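Local coordinates for protein galactitol-1-phosphate 5-dehydrogenase (Escherichia coli, PDB 4UEJ) that oxidises galactitol 1-phosphate to D-tagatose 6-phosphate with NAD(+), as a homodimeric zinc-containing alcohol dehydrogenase, at residues 90-93 and 94-97. Numbering follows the deposited sequence.
With ZN (zinc ion), chain C.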
loop_
_atom_site.group_PDB
_atom_site.type_symbol
_atom_site.label_atom_id
_atom_site.label_comp_id
_atom_site.label_asym_id
_atom_site.label_seq_id
_atom_site.Cartn_x
_atom_site.Cartn_y
_atom_site.Cartn_z
ATOM N N PHE A 90 -0.035 25.488 9.361
ATOM C CA PHE A 90 0.428 26.155 8.139
ATOM C C PHE A 90 1.881 26.609 8.165
ATOM O O PHE A 90 2.320 27.330 7.259
ATOM C CB PHE A 90 -0.455 27.365 7.808
ATOM C CG PHE A 90 -1.832 26.998 7.376
ATOM C CD1 PHE A 90 -2.037 26.305 6.198
ATOM C CD2 PHE A 90 -2.929 27.367 8.138
ATOM C CE1 PHE A 90 -3.316 25.969 5.798
ATOM C CE2 PHE A 90 -4.206 27.034 7.745
ATOM C CZ PHE A 90 -4.399 26.343 6.570
ATOM N N THR A 91 2.637 26.199 9.178
ATOM C CA THR A 91 4.015 26.675 9.295
ATOM C C THR A 91 5.046 25.581 9.581
ATOM O O THR A 91 6.233 25.871 9.658
ATOM C CB THR A 91 4.145 27.742 10.402
ATOM O OG1 THR A 91 3.845 27.154 11.672
ATOM C CG2 THR A 91 3.195 28.909 10.135
ATOM N N CYS A 92 4.598 24.338 9.744
ATOM C CA CYS A 92 5.529 23.218 9.938
ATOM C C CYS A 92 5.942 22.682 8.569
ATOM O O CYS A 92 5.308 23.010 7.571
ATOM C CB CYS A 92 4.893 22.114 10.773
ATOM S SG CYS A 92 3.554 21.246 9.919
ATOM N N PRO A 93 7.015 21.870 8.511
ATOM C CA PRO A 93 7.470 21.372 7.207
ATOM C C PRO A 93 6.403 20.600 6.441
ATOM O O PRO A 93 6.315 20.770 5.230
ATOM C CB PRO A 93 8.642 20.455 7.575
ATOM C CG PRO A 93 9.178 21.044 8.827
ATOM C CD PRO A 93 7.965 21.522 9.586
ATOM N N GLU A 94 5.619 19.774 7.129
ATOM C CA GLU A 94 4.535 19.042 6.480
ATOM C C GLU A 94 3.537 20.007 5.824
ATOM O O GLU A 94 3.168 19.832 4.668
ATOM C CB GLU A 94 3.823 18.135 7.486
ATOM C CG GLU A 94 4.527 16.808 7.777
ATOM C CD GLU A 94 5.650 16.927 8.804
ATOM O OE1 GLU A 94 6.022 18.063 9.174
ATOM O OE2 GLU A 94 6.161 15.872 9.242
ATOM N N CYS A 95 3.115 21.031 6.563
ATOM C CA CYS A 95 2.144 21.992 6.024
ATOM C C CYS A 95 2.716 22.723 4.820
ATOM O O CYS A 95 2.028 22.932 3.832
ATOM C CB CYS A 95 1.717 23.014 7.080
ATOM S SG CYS A 95 0.484 22.439 8.267
ATOM N N LEU A 96 3.989 23.100 4.897
ATOM C CA LEU A 96 4.614 23.830 3.796
ATOM C C LEU A 96 4.747 22.953 2.554
ATOM O O LEU A 96 4.934 23.458 1.448
ATOM C CB LEU A 96 5.982 24.374 4.216
ATOM C CG LEU A 96 5.928 25.407 5.352
ATOM C CD1 LEU A 96 7.333 25.794 5.782
ATOM C CD2 LEU A 96 5.126 26.651 4.955
ATOM N N LYS A 97 4.630 21.641 2.734
ATOM C CA LYS A 97 4.639 20.727 1.594
ATOM C C LYS A 97 3.228 20.388 1.121
ATOM O O LYS A 97 3.052 19.657 0.146
ATOM C CB LYS A 97 5.397 19.449 1.941
ATOM C CG LYS A 97 6.911 19.614 1.886
ATOM C CD LYS A 97 7.628 18.319 2.220
ATOM C CE LYS A 97 9.144 18.482 2.143
ATOM N NZ LYS A 97 9.633 18.539 0.736
HETATM ZN ZN ZN C . 1.481 22.228 10.343
#
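Cys-92, in the loop, and Cys-95, in the first turn of the helix that follows, bind one zinc ion in the GroES-like domain of this zinc-containing dehydrogenase; Cys-89, Cys-92 and Cys-95 are spaced three apart, and Cys-103 completes the four-cysteine site. Each SG lies 2.3 Å from the zinc, and the two sulfurs reach it by different torsions. Cys-92 is the N-cap of the short helix 93-96: its SG sits between its own N and carbonyl carbon (chi1 69°) and accepts the N-H of Cys-95, with 3.4 Å from N to SG and an angle of 161° at the hydrogen. The SG of Cys-95 instead stands beside its backbone N (chi1 -79°) and besides its zinc bond accepts a weak hydrogen bond from Phe-90, 3.3 Å from N to SG. Such N-H donors suit zinc-bound sulfurs, probably offsetting part of their negative charge. Pro-93, lacking an N-H, fits the first helical turn, where no earlier carbonyl awaits it. Leu-96 N bonds to Cys-92 O at 3.0 Å, while the leucine side chain folds back along the loop, with CG 3.3 Å from the O of Cys-92. Glu-94, bent at chi2, brings OE1 back to Pro-93, 3.9 Å from its CB, the two side chains crossing at an angle, and its OE2 makes a salt bridge to Arg-228 of the second subunit, tying the zinc loop to the dimer interface. The CD2 of Leu-96 rests 3.7 Å from the O of Phe-90.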